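Local structure of putative TetR-family transcriptional regulator (Streptomyces coelicolor, 2HXO) at residues Val22-Glu27 with Arg40-Arg45; Gln88-Ala93 with Gly133-Ala138; Pro126-Ser131 with Ala152-Ile157. The protein probably binds cis-regulatory DNA and controls transcription as a regulator of the TetR family. All coordinates share one frame; numbering follows the deposited sequence.

Contact 1, between 22-27 and 40-45, lies in the N-terminal TetR-type domain, where 40-45 belongs to the predicted helix-turn-helix, while contacts 2 and 3 lie in the all-helical C-terminal region. Contact 1 is remote from the others: centre to centre it stands about 35 Å from contact 2 and 29 Å from contact 3, with nearest atoms about 18 and 10 Å away. Contacts 2 and 3 are neighbours, their centres about 10 Å apart, and both use helix 124-138. L153 joins them, its CD2 lying 4.1 Å from CG1 of V91 and its CD1 4.1 Å from CG2 of V136. Both also adjoin the second subunit, whereas contact 1 is made within one chain.

Contact 1: Val22-Glu27 with Arg40-Arg45; sequences VGAAVE and RALAER
Segments 22-27 and 40-45, on helices 18-31 and 39-46, have their nearest CA atoms at A24 and L42, 6.5 Å apart. The methyl of A24 points at the partner helix, and its small size allows the backbones this approach. L42 brings its branched end across: with CG anti to the backbone N (chi1 -154°), CD2 reaches within 4.0 Å of A24 CB, an apolar touch suited to a buried position.

Toward the more exposed margin, E27 and R45 join. The carboxylate of E27 stacks on one face of the R45 guanidinium, the two planes only 18° apart, and OE1 sits 3.5 Å from NH2 of R45, above the plane and toward its rim. This salt bridge therefore rests on charge alone, since no N-H is directed at the oxygen. The R45 chain, bent at chi2 and chi3, lays its guanidinium against the glutamate, and NH1 comes to 3.4 Å from E27 CB. A long arginine suits this edge, since its side chain touches L28 as well as carrying its charge to E27.

L63 of helix 60-76 touches both A25 and L42, completing the small three-helix core of a TetR-type DNA-binding domain, in which helix 39-46 belongs to the predicted helix-turn-helix.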
loop_
_atom_site.group_PDB
_atom_site.type_symbol
_atom_site.label_atom_id
_atom_site.label_comp_id
_atom_site.label_asym_id
_atom_site.label_seq_id
_atom_site.Cartn_x
_atom_site.Cartn_y
_atom_site.Cartn_z
ATOM N N VAL A 22 12.977 0.761 -23.756
ATOM C CA VAL A 22 12.116 0.386 -22.637
ATOM C C VAL A 22 12.141 -1.116 -22.368
ATOM O O VAL A 22 12.311 -1.543 -21.228
ATOM C CB VAL A 22 10.659 0.844 -22.883
ATOM C CG1 VAL A 22 9.784 0.449 -21.711
ATOM C CG2 VAL A 22 10.619 2.355 -23.088
ATOM N N GLY A 23 11.979 -1.914 -23.418
ATOM C CA GLY A 23 12.003 -3.357 -23.249
ATOM C C GLY A 23 13.268 -3.815 -22.537
ATOM O O GLY A 23 13.222 -4.690 -21.670
ATOM N N ALA A 24 14.398 -3.209 -22.897
ATOM C CA ALA A 24 15.682 -3.555 -22.299
ATOM C C ALA A 24 15.719 -3.251 -20.805
ATOM O O ALA A 24 16.172 -4.068 -20.009
ATOM C CB ALA A 24 16.807 -2.811 -23.010
ATOM N N ALA A 25 15.248 -2.068 -20.426
ATOM C CA ALA A 25 15.238 -1.676 -19.022
ATOM C C ALA A 25 14.337 -2.611 -18.200
ATOM O O ALA A 25 14.668 -2.971 -17.065
ATOM C CB ALA A 25 14.770 -0.228 -18.890
ATOM N N VAL A 26 13.202 -3.001 -18.774
ATOM C CA VAL A 26 12.282 -3.904 -18.094
ATOM C C VAL A 26 12.980 -5.247 -17.813
ATOM O O VAL A 26 12.957 -5.745 -16.682
ATOM C CB VAL A 26 11.007 -4.153 -18.946
ATOM C CG1 VAL A 26 10.130 -5.215 -18.277
ATOM C CG2 VAL A 26 10.229 -2.853 -19.114
ATOM N N GLU A 27 13.601 -5.821 -18.841
ATOM C CA GLU A 27 14.311 -7.091 -18.704
ATOM C C GLU A 27 15.333 -6.984 -17.584
ATOM O O GLU A 27 15.451 -7.874 -16.741
ATOM C CB GLU A 27 15.029 -7.447 -20.009
ATOM C CG GLU A 27 14.119 -7.537 -21.218
ATOM C CD GLU A 27 14.884 -7.771 -22.506
ATOM O OE1 GLU A 27 15.782 -6.959 -22.830
ATOM O OE2 GLU A 27 14.586 -8.770 -23.196
ATOM N N ARG A 40 25.839 1.176 -18.594
ATOM C CA ARG A 40 26.571 0.089 -19.241
ATOM C C ARG A 40 25.674 -1.111 -19.502
ATOM O O ARG A 40 25.664 -1.663 -20.606
ATOM C CB ARG A 40 27.764 -0.327 -18.374
ATOM C CG ARG A 40 27.373 -0.684 -16.950
ATOM C CD ARG A 40 28.568 -1.085 -16.096
ATOM N NE ARG A 40 29.508 0.015 -15.869
ATOM C CZ ARG A 40 30.533 -0.038 -15.018
ATOM N NH1 ARG A 40 30.751 -1.142 -14.308
ATOM N NH2 ARG A 40 31.344 1.007 -14.877
ATOM N N ALA A 41 24.918 -1.511 -18.483
ATOM C CA ALA A 41 24.008 -2.645 -18.613
ATOM C C ALA A 41 23.046 -2.419 -19.781
ATOM O O ALA A 41 22.894 -3.282 -20.652
ATOM C CB ALA A 41 23.229 -2.837 -17.319
ATOM N N LEU A 42 22.409 -1.250 -19.800
ATOM C CA LEU A 42 21.459 -0.911 -20.855
ATOM C C LEU A 42 22.162 -0.897 -22.215
ATOM O O LEU A 42 21.694 -1.504 -23.181
ATOM C CB LEU A 42 20.839 0.467 -20.583
ATOM C CG LEU A 42 19.454 0.832 -21.139
ATOM C CD1 LEU A 42 19.330 2.352 -21.121
ATOM C CD2 LEU A 42 19.253 0.318 -22.559
ATOM N N ALA A 43 23.288 -0.194 -22.280
ATOM C CA ALA A 43 24.055 -0.096 -23.515
ATOM C C ALA A 43 24.457 -1.475 -24.032
ATOM O O ALA A 43 24.301 -1.769 -25.217
ATOM C CB ALA A 43 25.295 0.764 -23.288
ATOM N N GLU A 44 24.973 -2.319 -23.143
ATOM C CA GLU A 44 25.387 -3.658 -23.535
ATOM C C GLU A 44 24.216 -4.494 -24.042
ATOM O O GLU A 44 24.283 -5.064 -25.131
ATOM C CB GLU A 44 26.065 -4.374 -22.361
ATOM C CG GLU A 44 27.478 -3.890 -22.050
ATOM C CD GLU A 44 28.051 -4.506 -20.780
ATOM O OE1 GLU A 44 27.932 -5.740 -20.610
ATOM O OE2 GLU A 44 28.628 -3.759 -19.956
ATOM N N ARG A 45 23.140 -4.566 -23.265
ATOM C CA ARG A 45 21.986 -5.352 -23.686
ATOM C C ARG A 45 21.372 -4.813 -24.963
ATOM O O ARG A 45 20.708 -5.544 -25.697
ATOM C CB ARG A 45 20.928 -5.398 -22.586
ATOM C CG ARG A 45 21.348 -6.230 -21.394
ATOM C CD ARG A 45 20.167 -6.985 -20.805
ATOM N NE ARG A 45 19.565 -7.893 -21.776
ATOM C CZ ARG A 45 18.598 -8.758 -21.486
ATOM N NH1 ARG A 45 18.123 -8.833 -20.248
ATOM N NH2 ARG A 45 18.106 -9.549 -22.431
#

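Contact 2: Gln88-Ala93 with Gly133-Ala138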
loop_
_atom_site.group_PDB
_atom_site.type_symbol
_atom_site.label_atom_id
_atom_site.label_comp_id
_atom_site.label_asym_id
_atom_site.label_seq_id
_atom_site.Cartn_x
_atom_site.Cartn_y
_atom_site.Cartn_z
ATOM N N GLN A 88 -18.256 -1.792 -12.683
ATOM C CA GLN A 88 -17.605 -2.524 -11.606
ATOM C C GLN A 88 -16.629 -3.579 -12.122
ATOM O O GLN A 88 -15.536 -3.738 -11.558
ATOM C CB GLN A 88 -18.656 -3.147 -10.677
ATOM C CG GLN A 88 -19.332 -2.126 -9.747
ATOM C CD GLN A 88 -20.542 -1.411 -10.368
ATOM O OE1 GLN A 88 -20.668 -1.299 -11.595
ATOM N NE2 GLN A 88 -21.434 -0.912 -9.511
ATOM N N ASP A 89 -17.018 -4.285 -13.188
ATOM C CA ASP A 89 -16.166 -5.300 -13.801
ATOM C C ASP A 89 -14.946 -4.629 -14.393
ATOM O O ASP A 89 -13.831 -5.136 -14.269
ATOM C CB ASP A 89 -16.883 -6.033 -14.943
ATOM C CG ASP A 89 -18.049 -6.837 -14.474
ATOM O OD1 ASP A 89 -17.876 -7.585 -13.504
ATOM O OD2 ASP A 89 -19.140 -6.734 -15.074
ATOM N N ALA A 90 -15.169 -3.499 -15.062
ATOM C CA ALA A 90 -14.085 -2.771 -15.687
ATOM C C ALA A 90 -13.065 -2.358 -14.613
ATOM O O ALA A 90 -11.858 -2.485 -14.808
ATOM C CB ALA A 90 -14.630 -1.563 -16.427
ATOM N N VAL A 91 -13.548 -1.892 -13.466
ATOM C CA VAL A 91 -12.631 -1.507 -12.404
ATOM C C VAL A 91 -11.838 -2.737 -11.947
ATOM O O VAL A 91 -10.636 -2.649 -11.678
ATOM C CB VAL A 91 -13.381 -0.871 -11.207
ATOM C CG1 VAL A 91 -12.470 -0.796 -10.012
ATOM C CG2 VAL A 91 -13.872 0.521 -11.593
ATOM N N ARG A 92 -12.506 -3.881 -11.855
ATOM C CA ARG A 92 -11.818 -5.108 -11.470
ATOM C C ARG A 92 -10.743 -5.496 -12.477
ATOM O O ARG A 92 -9.672 -5.963 -12.081
ATOM C CB ARG A 92 -12.806 -6.256 -11.325
ATOM C CG ARG A 92 -13.656 -6.158 -10.079
ATOM C CD ARG A 92 -14.608 -7.354 -9.993
ATOM N NE ARG A 92 -15.617 -7.097 -8.990
ATOM C CZ ARG A 92 -16.844 -6.673 -9.254
ATOM N NH1 ARG A 92 -17.236 -6.477 -10.507
ATOM N NH2 ARG A 92 -17.658 -6.391 -8.249
ATOM N N ALA A 93 -11.021 -5.305 -13.767
ATOM C CA ALA A 93 -10.049 -5.632 -14.808
ATOM C C ALA A 93 -8.847 -4.711 -14.647
ATOM O O ALA A 93 -7.704 -5.143 -14.799
ATOM C CB ALA A 93 -10.658 -5.459 -16.198
ATOM N N GLY A 133 -11.662 6.578 -13.038
ATOM C CA GLY A 133 -12.628 7.669 -13.043
ATOM C C GLY A 133 -13.845 7.512 -13.947
ATOM O O GLY A 133 -14.986 7.743 -13.521
ATOM N N ARG A 134 -13.610 7.122 -15.202
ATOM C CA ARG A 134 -14.702 6.937 -16.156
ATOM C C ARG A 134 -15.730 5.941 -15.638
ATOM O O ARG A 134 -16.923 6.098 -15.885
ATOM C CB ARG A 134 -14.167 6.455 -17.514
ATOM C CG ARG A 134 -13.353 7.500 -18.275
ATOM C CD ARG A 134 -12.971 7.004 -19.660
ATOM N NE ARG A 134 -12.012 7.893 -20.309
ATOM C CZ ARG A 134 -11.562 7.720 -21.547
ATOM N NH1 ARG A 134 -11.992 6.690 -22.275
ATOM N NH2 ARG A 134 -10.668 8.567 -22.056
ATOM N N GLN A 135 -15.264 4.919 -14.927
ATOM C CA GLN A 135 -16.157 3.916 -14.376
ATOM C C GLN A 135 -16.930 4.489 -13.188
ATOM O O GLN A 135 -18.101 4.184 -13.001
ATOM C CB GLN A 135 -15.357 2.672 -13.982
ATOM C CG GLN A 135 -14.567 2.060 -15.170
ATOM C CD GLN A 135 -15.421 1.891 -16.440
ATOM O OE1 GLN A 135 -16.593 1.528 -16.379
ATOM N NE2 GLN A 135 -14.824 2.154 -17.588
ATOM N N VAL A 136 -16.276 5.338 -12.406
ATOM C CA VAL A 136 -16.901 5.986 -11.262
ATOM C C VAL A 136 -18.028 6.880 -11.772
ATOM O O VAL A 136 -19.116 6.914 -11.203
ATOM C CB VAL A 136 -15.864 6.827 -10.473
ATOM C CG1 VAL A 136 -16.556 7.802 -9.558
ATOM C CG2 VAL A 136 -14.966 5.896 -9.668
ATOM N N GLN A 137 -17.770 7.605 -12.848
ATOM C CA GLN A 137 -18.804 8.458 -13.430
ATOM C C GLN A 137 -19.945 7.578 -13.959
ATOM O O GLN A 137 -21.113 7.882 -13.759
ATOM C CB GLN A 137 -18.246 9.287 -14.592
ATOM C CG GLN A 137 -17.047 10.137 -14.258
ATOM C CD GLN A 137 -16.603 10.987 -15.436
ATOM O OE1 GLN A 137 -16.207 10.470 -16.477
ATOM N NE2 GLN A 137 -16.678 12.306 -15.275
ATOM N N ALA A 138 -19.609 6.478 -14.622
ATOM C CA ALA A 138 -20.646 5.594 -15.156
ATOM C C ALA A 138 -21.506 5.030 -14.018
ATOM O O ALA A 138 -22.665 4.676 -14.217
ATOM C CB ALA A 138 -20.007 4.454 -15.957
#
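Q135 reaches across to A90 and V91, joining helix 124-138 to helix 87-104 within the all-helical C-terminal domain of the TetR family. The side chain of Q135 carries its half of the contact alone, and its parts are divided between the two partners: the aliphatic root lies against V91 and the amide end against A90.

Q135 and V91 slide past each other in opposite directions, so that they meet alongside rather than end on. The CG2 methyl of V91 lies 3.5 Å from Q135 CB and 4.0 Å from Q135 CG. A compact, apolar valine suits this place between helices: V91 also touches L226 of helix 214-230, and is thus buried where several helices converge.

Further out, the chain of Q135 bends at chi2 (-48°), and one face of its amide is presented to the methyl of A90. That methyl, whose CB points toward the partner helix, sits over the amide face, centred on CD. A larger part of the glutamine is engaged than its polar end alone would suggest, for Q135 CG also lies 3.8 Å from A90 CB. Alanine fits because its short side chain lets the amide lie close to the helix backbone, and glutamine suits a partly exposed place because both its methylenes and the flat face of its amide can pack on apolar groups. P87, at the start of helix 87-104, touches Q135 too.

The interaction across the two segments is wholly one of van der Waals packing. From its face-on position A90 CB sits nearest to Q135 CD, at 3.5 Å, with OE1 of that amide at 3.7 Å and its NE2 at 3.9 Å.

Contact 3: Pro126-Ser131 with Ala152-Ile157; sequences PRIFES and ALMHYI
M154, a selenomethionine, meets I128 and F129 with its terminal methyl and buries more surface here than either of them. CG stands anti to the backbone N (chi1 172°), and further bends at chi2 and chi3 bring CE between the two side chains of helix 124-138. Methionine (here with selenium in place of sulphur) suits this role, since a flexible, unbranched chain can fit its end between a beta-branched side chain and a flat ring.

On I128 the beta-branched methyl does the touching: CG2 lies 3.3 Å from M154 CE and 4.0 Å from the selenium. The two side chains cross at about a right angle, and the CB of I128 points toward helix 146-166 although the end of its longer branch leads away. F129 crosses M154 likewise. Its ring meets the methyl obliquely, with CE1 3.3 Å from M154 CE, while CZ comes to 4.1 Å from M154 CB, so the ring lies near CB and CG as well as the terminal methyl. All three residues are buried, and the contact is purely apolar.

The F129 side chain also touches S150 and S151, one turn earlier. Beside M154, L153 packs against helix 214-230 and I157 against A95 and L98 of helix 87-104, while H155 meets A160 of the second subunit; helix 146-166 is thereby packed among helices of its own chain and at the dimer interface.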
loop_
_atom_site.group_PDB
_atom_site.type_symbol
_atom_site.label_atom_id
_atom_site.label_comp_id
_atom_site.label_asym_id
_atom_site.label_seq_id
_atom_site.Cartn_x
_atom_site.Cartn_y
_atom_site.Cartn_z
ATOM N N PRO A 126 -2.005 9.544 -14.077
ATOM C CA PRO A 126 -3.196 10.038 -14.781
ATOM C C PRO A 126 -3.905 8.996 -15.647
ATOM O O PRO A 126 -5.118 9.052 -15.820
ATOM C CB PRO A 126 -2.656 11.228 -15.588
ATOM C CG PRO A 126 -1.209 10.895 -15.769
ATOM C CD PRO A 126 -0.823 10.349 -14.429
ATOM N N ARG A 127 -3.160 8.046 -16.191
ATOM C CA ARG A 127 -3.787 7.013 -17.014
ATOM C C ARG A 127 -4.602 6.015 -16.166
ATOM O O ARG A 127 -5.667 5.563 -16.583
ATOM C CB ARG A 127 -2.721 6.302 -17.851
ATOM C CG ARG A 127 -2.239 7.185 -18.984
ATOM C CD ARG A 127 -1.003 6.667 -19.688
ATOM N NE ARG A 127 -0.769 7.433 -20.907
ATOM C CZ ARG A 127 0.402 7.529 -21.534
ATOM N NH1 ARG A 127 1.471 6.901 -21.062
ATOM N NH2 ARG A 127 0.503 8.275 -22.629
ATOM N N ILE A 128 -4.105 5.694 -14.976
ATOM C CA ILE A 128 -4.810 4.787 -14.080
ATOM C C ILE A 128 -6.038 5.533 -13.600
ATOM O O ILE A 128 -7.138 4.997 -13.567
ATOM C CB ILE A 128 -3.990 4.419 -12.819
ATOM C CG1 ILE A 128 -2.656 3.803 -13.209
ATOM C CG2 ILE A 128 -4.795 3.464 -11.959
ATOM C CD1 ILE A 128 -2.797 2.632 -14.146
ATOM N N PHE A 129 -5.831 6.786 -13.217
ATOM C CA PHE A 129 -6.925 7.600 -12.736
ATOM C C PHE A 129 -8.007 7.817 -13.782
ATOM O O PHE A 129 -9.184 7.862 -13.453
ATOM C CB PHE A 129 -6.410 8.935 -12.202
ATOM C CG PHE A 129 -6.217 8.935 -10.712
ATOM C CD1 PHE A 129 -5.008 8.508 -10.147
ATOM C CD2 PHE A 129 -7.269 9.285 -9.868
ATOM C CE1 PHE A 129 -4.848 8.432 -8.763
ATOM C CE2 PHE A 129 -7.127 9.211 -8.477
ATOM C CZ PHE A 129 -5.914 8.783 -7.920
ATOM N N GLU A 130 -7.617 7.937 -15.046
ATOM C CA GLU A 130 -8.602 8.114 -16.107
ATOM C C GLU A 130 -9.417 6.820 -16.239
ATOM O O GLU A 130 -10.624 6.856 -16.386
ATOM C CB GLU A 130 -7.901 8.423 -17.430
ATOM C CG GLU A 130 -8.826 8.774 -18.587
ATOM C CD GLU A 130 -9.551 10.105 -18.411
ATOM O OE1 GLU A 130 -9.032 10.995 -17.721
ATOM O OE2 GLU A 130 -10.638 10.271 -18.990
ATOM N N SER A 131 -8.734 5.683 -16.180
ATOM C CA SER A 131 -9.375 4.381 -16.290
ATOM C C SER A 131 -10.406 4.165 -15.183
ATOM O O SER A 131 -11.527 3.741 -15.454
ATOM C CB SER A 131 -8.327 3.268 -16.213
ATOM O OG SER A 131 -7.359 3.404 -17.234
ATOM N N ALA A 152 -9.632 6.407 -3.641
ATOM C CA ALA A 152 -9.824 5.298 -2.716
ATOM C C ALA A 152 -9.523 3.980 -3.423
ATOM O O ALA A 152 -8.814 3.128 -2.878
ATOM C CB ALA A 152 -11.256 5.285 -2.165
ATOM N N LEU A 153 -10.061 3.807 -4.630
ATOM C CA LEU A 153 -9.799 2.574 -5.381
ATOM C C LEU A 153 -8.285 2.428 -5.550
ATOM O O LEU A 153 -7.708 1.382 -5.252
ATOM C CB LEU A 153 -10.488 2.628 -6.747
ATOM C CG LEU A 153 -11.998 2.434 -6.633
ATOM C CD1 LEU A 153 -12.699 2.915 -7.897
ATOM C CD2 LEU A 153 -12.280 0.968 -6.325
HETATM N N MSE A 154 -7.643 3.503 -5.994
HETATM C CA MSE A 154 -6.199 3.504 -6.181
HETATM C C MSE A 154 -5.425 3.112 -4.918
HETATM O O MSE A 154 -4.568 2.223 -4.945
HETATM C CB MSE A 154 -5.742 4.879 -6.625
HETATM C CG MSE A 154 -4.253 4.997 -6.658
HETATM SE SE MSE A 154 -3.575 3.986 -8.135
HETATM C CE MSE A 154 -3.745 5.398 -9.455
ATOM N N HIS A 155 -5.709 3.784 -3.810
ATOM C CA HIS A 155 -5.010 3.486 -2.569
ATOM C C HIS A 155 -5.234 2.039 -2.162
ATOM O O HIS A 155 -4.338 1.382 -1.620
ATOM C CB HIS A 155 -5.481 4.396 -1.423
ATOM C CG HIS A 155 -4.942 5.791 -1.481
ATOM N ND1 HIS A 155 -5.481 6.968 -1.087
ATOM C CD2 HIS A 155 -3.673 6.085 -1.931
ATOM C CE1 HIS A 155 -4.536 7.940 -1.302
ATOM N NE2 HIS A 155 -3.454 7.382 -1.813
ATOM N N TYR A 156 -6.444 1.540 -2.379
ATOM C CA TYR A 156 -6.717 0.157 -2.029
ATOM C C TYR A 156 -5.853 -0.760 -2.890
ATOM O O TYR A 156 -5.211 -1.683 -2.391
ATOM C CB TYR A 156 -8.179 -0.212 -2.244
ATOM C CG TYR A 156 -8.359 -1.691 -2.071
ATOM C CD1 TYR A 156 -8.446 -2.258 -0.801
ATOM C CD2 TYR A 156 -8.305 -2.548 -3.178
ATOM C CE1 TYR A 156 -8.469 -3.646 -0.631
ATOM C CE2 TYR A 156 -8.321 -3.930 -3.022
ATOM C CZ TYR A 156 -8.407 -4.472 -1.752
ATOM O OH TYR A 156 -8.467 -5.837 -1.611
ATOM N N ILE A 157 -5.832 -0.499 -4.189
ATOM C CA ILE A 157 -5.044 -1.322 -5.093
ATOM C C ILE A 157 -3.556 -1.353 -4.724
ATOM O O ILE A 157 -2.941 -2.429 -4.670
ATOM C CB ILE A 157 -5.233 -0.849 -6.546
ATOM C CG1 ILE A 157 -6.676 -1.144 -6.974
ATOM C CG2 ILE A 157 -4.239 -1.553 -7.462
ATOM C CD1 ILE A 157 -7.128 -0.460 -8.236
#